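Local structure of Pgp2 (6XJ6) at residues A[159-162]-A[163-167]; A[167-170]-A[171-174]. The protein probably acts as a peptidoglycan LD-carboxypeptidase of the YkuD family and directs helical cell shape, binding peptidoglycan through a pocket on its accessory NTF2 domain. One frame throughout, in Å; residues are numbered along the deposited sequence.

Interaction 1: A[159-162]-A[163-167]; sequences MTEE and KEKIR
Glu161 and Arg167 form a local salt bridge where the chain leaves strand 156-161 and turns back over it. The strand belongs to the mixed sheet of the L,D-transpeptidase catalytic domain. The two side chains cross at about a right angle. Glu161 OE2 accepts from Arg167 NH1 at 2.7 Å, on its syn side, in a bent bond somewhat out of the carboxylate plane. Glu161 OE2 also takes a nearly straight bond from Ile166 N at 2.8 Å, from above the opposite face of the carboxylate. Glu161 CG lies anti to its carbonyl carbon (chi1 -59°), and the extended chain beyond it carries the carboxylate to the loop. Water 1 joins the pair, 2.6 Å from Glu161 OE1 and 2.9 Å from Arg167 NH2. Arg167 NH1 also donates to Ile166 O, 2.8 Å away and in the guanidinium plane. Lys165 CG lies over one guanidinium face, toward its rim. Met159 brings its CE methyl up to Ile166 O. Water 2 links Glu162 N to Glu164 O. Asn33 ND2 holds Glu161 OE1 from the neighbouring strand 27-33. Both oxygens of the buried Glu161 carboxylate are bonded, and the positive partner would be expected to favour the ionised form.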
ATOM      1  N   MET A 159      -1.195   6.562  -3.929  1.00 13.08           N
ATOM      2  CA  MET A 159      -2.491   5.913  -4.031  1.00 13.88           C
ATOM      3  C   MET A 159      -3.038   6.277  -5.401  1.00 13.80           C
ATOM      4  O   MET A 159      -3.307   7.448  -5.674  1.00 15.03           O
ATOM      5  CB  MET A 159      -3.398   6.408  -2.905  1.00 15.32           C
ATOM      6  CG  MET A 159      -4.788   5.831  -2.923  1.00 14.32           C
ATOM      7  SD  MET A 159      -5.693   6.349  -1.458  1.00 16.34           S
ATOM      8  CE  MET A 159      -7.345   5.838  -1.904  1.00 18.91           C
ATOM      9  N   THR A 160      -3.156   5.286  -6.280  1.00 14.57           N
ATOM     10  CA  THR A 160      -3.579   5.519  -7.652  1.00 14.50           C
ATOM     11  C   THR A 160      -4.871   4.771  -7.933  1.00 13.85           C
ATOM     12  O   THR A 160      -4.922   3.540  -7.816  1.00 15.13           O
ATOM     13  CB  THR A 160      -2.485   5.129  -8.633  1.00 15.79           C
ATOM     14  OG1 THR A 160      -1.314   5.885  -8.302  1.00 16.04           O
ATOM     15  CG2 THR A 160      -2.907   5.434 -10.060  1.00 16.34           C
ATOM     16  N   GLU A 161      -5.900   5.530  -8.285  1.00 13.87           N
ATOM     17  CA  GLU A 161      -7.217   5.033  -8.644  1.00 14.83           C
ATOM     18  C   GLU A 161      -7.352   4.955 -10.157  1.00 19.17           C
ATOM     19  O   GLU A 161      -6.771   5.754 -10.898  1.00 18.74           O
ATOM     20  CB  GLU A 161      -8.298   5.998  -8.147  1.00 18.32           C
ATOM     21  CG  GLU A 161      -8.299   6.219  -6.668  1.00 19.40           C
ATOM     22  CD  GLU A 161      -9.247   7.313  -6.230  1.00 19.27           C
ATOM     23  OE1 GLU A 161      -9.488   8.275  -6.994  1.00 20.66           O
ATOM     24  OE2 GLU A 161      -9.746   7.222  -5.089  1.00 23.08           O
ATOM     25  N   GLU A 162      -8.170   4.008 -10.614  1.00 17.54           N
ATOM     26  CA  GLU A 162      -8.490   3.932 -12.034  1.00 18.54           C
ATOM     27  C   GLU A 162      -9.612   4.897 -12.388  1.00 18.83           C
ATOM     28  O   GLU A 162      -9.462   5.752 -13.265  1.00 21.21           O
ATOM     29  CB  GLU A 162      -8.905   2.505 -12.392  1.00 20.32           C
ATOM     30  CG  GLU A 162      -9.261   2.292 -13.846  1.00 20.21           C
ATOM     31  CD  GLU A 162      -8.058   2.184 -14.750  1.00 19.75           C
ATOM     32  OE1 GLU A 162      -8.277   2.078 -15.973  1.00 23.35           O
ATOM     33  OE2 GLU A 162      -6.924   2.210 -14.240  1.00 20.66           O
ATOM     34  N   LYS A 163     -10.761   4.751 -11.731  1.00 21.68           N
ATOM     35  CA  LYS A 163     -11.923   5.578 -12.023  1.00 21.58           C
ATOM     36  C   LYS A 163     -12.674   5.880 -10.738  1.00 28.86           C
ATOM     37  O   LYS A 163     -12.835   7.046 -10.367  1.00 23.18           O
ATOM     38  CB  LYS A 163     -12.854   4.872 -13.011  1.00 23.23           C
ATOM     39  CG  LYS A 163     -14.102   5.654 -13.365  1.00 27.00           C
ATOM     40  CD  LYS A 163     -15.029   4.826 -14.236  1.00 35.18           C
ATOM     41  CE  LYS A 163     -16.269   5.607 -14.631  1.00 48.68           C
ATOM     42  NZ  LYS A 163     -15.954   6.687 -15.606  1.00 64.75           N
ATOM     43  N   GLU A 164     -13.121   4.835 -10.049  1.00 24.31           N
ATOM     44  CA  GLU A 164     -13.907   5.020  -8.838  1.00 25.56           C
ATOM     45  C   GLU A 164     -13.075   5.647  -7.728  1.00 22.30           C
ATOM     46  O   GLU A 164     -11.874   5.395  -7.586  1.00 21.70           O
ATOM     47  CB  GLU A 164     -14.483   3.687  -8.362  1.00 28.13           C
ATOM     48  CG  GLU A 164     -15.378   3.013  -9.383  1.00 32.63           C
ATOM     49  CD  GLU A 164     -16.541   3.887  -9.814  1.00 42.81           C
ATOM     50  OE1 GLU A 164     -17.143   4.552  -8.942  1.00 56.76           O
ATOM     51  OE2 GLU A 164     -16.849   3.917 -11.026  1.00 56.02           O
ATOM     52  N   LYS A 165     -13.740   6.484  -6.940  1.00 25.95           N
ATOM     53  CA  LYS A 165     -13.137   7.089  -5.763  1.00 22.60           C
ATOM     54  C   LYS A 165     -13.127   6.051  -4.649  1.00 21.86           C
ATOM     55  O   LYS A 165     -14.187   5.552  -4.250  1.00 26.60           O
ATOM     56  CB  LYS A 165     -13.982   8.301  -5.380  1.00 25.93           C
ATOM     57  CG  LYS A 165     -13.571   9.046  -4.131  1.00 32.48           C
ATOM     58  CD  LYS A 165     -14.489  10.261  -3.959  1.00 38.72           C
ATOM     59  CE  LYS A 165     -14.269  10.987  -2.649  1.00 45.35           C
ATOM     60  NZ  LYS A 165     -15.178  12.165  -2.531  1.00 53.25           N
ATOM     61  N   ILE A 166     -11.936   5.718  -4.166  1.00 19.83           N
ATOM     62  CA  ILE A 166     -11.737   4.662  -3.182  1.00 21.05           C
ATOM     63  C   ILE A 166     -11.353   5.329  -1.874  1.00 17.22           C
ATOM     64  O   ILE A 166     -10.341   6.033  -1.802  1.00 18.75           O
ATOM     65  CB  ILE A 166     -10.659   3.668  -3.642  1.00 19.98           C
ATOM     66  CG1 ILE A 166     -11.020   3.104  -5.023  1.00 22.35           C
ATOM     67  CG2 ILE A 166     -10.479   2.552  -2.630  1.00 20.80           C
ATOM     68  CD1 ILE A 166     -12.410   2.527  -5.126  1.00 25.06           C
ATOM     69  N   ARG A 167     -12.176   5.141  -0.844  1.00 20.13           N
ATOM     70  CA  ARG A 167     -11.876   5.701   0.461  1.00 20.18           C
ATOM     71  C   ARG A 167     -12.062   4.652   1.542  1.00 18.74           C
ATOM     72  O   ARG A 167     -12.976   3.821   1.476  1.00 20.95           O
ATOM     73  CB  ARG A 167     -12.759   6.904   0.760  1.00 20.91           C
ATOM     74  CG  ARG A 167     -12.582   8.054  -0.221  1.00 22.22           C
ATOM     75  CD  ARG A 167     -11.197   8.692  -0.141  1.00 23.08           C
ATOM     76  NE  ARG A 167     -11.117   9.856  -1.020  1.00 24.07           N
ATOM     77  CZ  ARG A 167     -10.767   9.816  -2.303  1.00 23.08           C
ATOM     78  NH1 ARG A 167     -10.426   8.670  -2.879  1.00 21.00           N
ATOM     79  NH2 ARG A 167     -10.745  10.934  -3.017  1.00 26.24           N
TER
HETATM   80  O   HOH W   1     -10.331  10.480  -5.813  1.00 23.48           O
HETATM   81  O   HOH W   2     -10.223   3.332  -8.700  1.00 22.48           O

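Interaction 2: A[167-170]-A[171-174]; sequences RAKK and DQIA
Lys169 and Gln172 lie side by side and point the same way at the start of helix 170-188. Lys169 CG runs alongside the amide and comes within 3.7 Å of Gln172 OE1. With CG of the lysine anti to its carbonyl carbon (chi1 -56°), CB and CG lie beside the amide; the bend at chi2 then carries the rest of the chain away. Gln172 is extended beyond CG. Gln172 OE1 accepts from water 3 at 3.0 Å, and the same water donates to Arg167 O at 2.9 Å. Tyr250 OH is a further hydrogen-bond partner of OE1 and also of Lys169 N, so strand 249-260 is tied to the chain just before the helix. Lys169 is the N-cap residue. Its carbonyl receives the first bond of the helical i to i+4 pattern, with Ile173 N 3.0 Å from Lys169 O and nearly in line with the carbonyl. Ala174 N repeats the step at 3.0 Å from Lys170 O. Ile173 turns its CB toward the preceding loop, and Ile173 CD1 meets Ala168 CB at 3.8 Å. Both of these apolar side chains are buried and also touch Tyr250. Ile173 further packs on Ile13 of helix 6-13. Two polar ends lead away from the turn: Lys170 NZ donates to Gly14 O, and Asp171 OD1 forms a salt bridge with Lys6 NZ.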
ATOM      1  N   ARG A 167     -12.176   5.141  -0.844  1.00 20.13           N
ATOM      2  CA  ARG A 167     -11.876   5.701   0.461  1.00 20.18           C
ATOM      3  C   ARG A 167     -12.062   4.652   1.542  1.00 18.74           C
ATOM      4  O   ARG A 167     -12.976   3.821   1.476  1.00 20.95           O
ATOM      5  CB  ARG A 167     -12.759   6.904   0.760  1.00 20.91           C
ATOM      6  CG  ARG A 167     -12.582   8.054  -0.221  1.00 22.22           C
ATOM      7  CD  ARG A 167     -11.197   8.692  -0.141  1.00 23.08           C
ATOM      8  NE  ARG A 167     -11.117   9.856  -1.020  1.00 24.07           N
ATOM      9  CZ  ARG A 167     -10.767   9.816  -2.303  1.00 23.08           C
ATOM     10  NH1 ARG A 167     -10.426   8.670  -2.879  1.00 21.00           N
ATOM     11  NH2 ARG A 167     -10.745  10.934  -3.017  1.00 26.24           N
ATOM     12  N   ALA A 168     -11.178   4.701   2.533  1.00 17.39           N
ATOM     13  CA  ALA A 168     -11.296   3.828   3.686  1.00 18.32           C
ATOM     14  C   ALA A 168     -12.523   4.200   4.505  1.00 21.74           C
ATOM     15  O   ALA A 168     -12.981   5.351   4.507  1.00 24.17           O
ATOM     16  CB  ALA A 168     -10.048   3.934   4.554  1.00 17.57           C
ATOM     17  N   LYS A 169     -13.057   3.206   5.208  1.00 21.26           N
ATOM     18  CA  LYS A 169     -14.213   3.381   6.072  1.00 23.27           C
ATOM     19  C   LYS A 169     -13.818   3.028   7.498  1.00 24.03           C
ATOM     20  O   LYS A 169     -13.058   2.085   7.728  1.00 23.60           O
ATOM     21  CB  LYS A 169     -15.387   2.502   5.609  1.00 26.93           C
ATOM     22  CG  LYS A 169     -15.799   2.736   4.153  1.00 37.11           C
ATOM     23  CD  LYS A 169     -16.274   4.166   3.913  1.00 48.65           C
ATOM     24  CE  LYS A 169     -16.252   4.532   2.436  1.00 55.19           C
ATOM     25  NZ  LYS A 169     -16.550   5.978   2.228  1.00 62.31           N
ATOM     26  N   LYS A 170     -14.340   3.798   8.455  1.00 21.11           N
ATOM     27  CA  LYS A 170     -13.950   3.619   9.849  1.00 20.32           C
ATOM     28  C   LYS A 170     -14.259   2.207  10.337  1.00 18.26           C
ATOM     29  O   LYS A 170     -13.438   1.586  11.023  1.00 19.00           O
ATOM     30  CB  LYS A 170     -14.653   4.676  10.703  1.00 22.95           C
ATOM     31  CG  LYS A 170     -14.435   4.557  12.192  1.00 27.74           C
ATOM     32  CD  LYS A 170     -15.163   5.688  12.923  1.00 29.39           C
ATOM     33  CE  LYS A 170     -15.097   5.565  14.452  1.00 30.44           C
ATOM     34  NZ  LYS A 170     -15.980   6.564  15.112  1.00 34.38           N
ATOM     35  N   ASP A 171     -15.429   1.675   9.976  1.00 20.54           N
ATOM     36  CA  ASP A 171     -15.800   0.340  10.432  1.00 21.48           C
ATOM     37  C   ASP A 171     -14.857  -0.713   9.872  1.00 18.94           C
ATOM     38  O   ASP A 171     -14.551  -1.702  10.547  1.00 19.39           O
ATOM     39  CB  ASP A 171     -17.234   0.021  10.019  1.00 25.24           C
ATOM     40  CG  ASP A 171     -17.694  -1.334  10.520  1.00 33.73           C
ATOM     41  OD1 ASP A 171     -18.053  -1.432  11.713  1.00 36.79           O
ATOM     42  OD2 ASP A 171     -17.686  -2.302   9.723  1.00 37.68           O
ATOM     43  N   GLN A 172     -14.390  -0.515   8.635  1.00 20.38           N
ATOM     44  CA  GLN A 172     -13.484  -1.469   8.002  1.00 19.40           C
ATOM     45  C   GLN A 172     -12.093  -1.413   8.627  1.00 17.49           C
ATOM     46  O   GLN A 172     -11.468  -2.453   8.863  1.00 18.65           O
ATOM     47  CB  GLN A 172     -13.408  -1.188   6.498  1.00 20.81           C
ATOM     48  CG  GLN A 172     -14.705  -1.483   5.748  1.00 23.92           C
ATOM     49  CD  GLN A 172     -14.704  -0.995   4.297  1.00 24.13           C
ATOM     50  OE1 GLN A 172     -13.762  -0.346   3.834  1.00 24.04           O
ATOM     51  NE2 GLN A 172     -15.774  -1.307   3.576  1.00 28.10           N
ATOM     52  N   ILE A 173     -11.578  -0.210   8.884  1.00 18.30           N
ATOM     53  CA  ILE A 173     -10.280  -0.104   9.541  1.00 16.97           C
ATOM     54  C   ILE A 173     -10.338  -0.741  10.921  1.00 16.19           C
ATOM     55  O   ILE A 173      -9.434  -1.481  11.321  1.00 18.17           O
ATOM     56  CB  ILE A 173      -9.826   1.365   9.593  1.00 17.93           C
ATOM     57  CG1 ILE A 173      -9.518   1.851   8.177  1.00 20.49           C
ATOM     58  CG2 ILE A 173      -8.636   1.534  10.539  1.00 18.74           C
ATOM     59  CD1 ILE A 173      -9.009   3.260   8.106  1.00 23.72           C
ATOM     60  N   ALA A 174     -11.410  -0.468  11.667  1.00 17.48           N
ATOM     61  CA  ALA A 174     -11.529  -1.011  13.015  1.00 19.46           C
ATOM     62  C   ALA A 174     -11.629  -2.530  12.998  1.00 18.44           C
ATOM     63  O   ALA A 174     -11.002  -3.213  13.822  1.00 18.42           O
ATOM     64  CB  ALA A 174     -12.745  -0.403  13.707  1.00 20.83           C
TER
HETATM   65  O   HOH W   3     -12.887   0.974   1.283  1.00 26.03           O

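In the fold
Interactions 1 and 2 are consecutive steps of one connection, with centres about 15 Å apart. Interaction 1 covers the exit from strand 156-161, and interaction 2 the entry into helix 170-188. They share Arg167. Its guanidinium group serves interaction 1, while its backbone carbonyl serves interaction 2 through water 3. Apart from this overlap in sequence they do not touch each other. The connection joins strand 156-161 of the mixed sheet to helix 170-188, whose start is tied to strand 249-260 of the antiparallel sheet through Tyr250. Both contacts lie away from the predicted active-site residues His119 and Cys136. Their centres are about 13 Å and 15 Å from the centre of the chain.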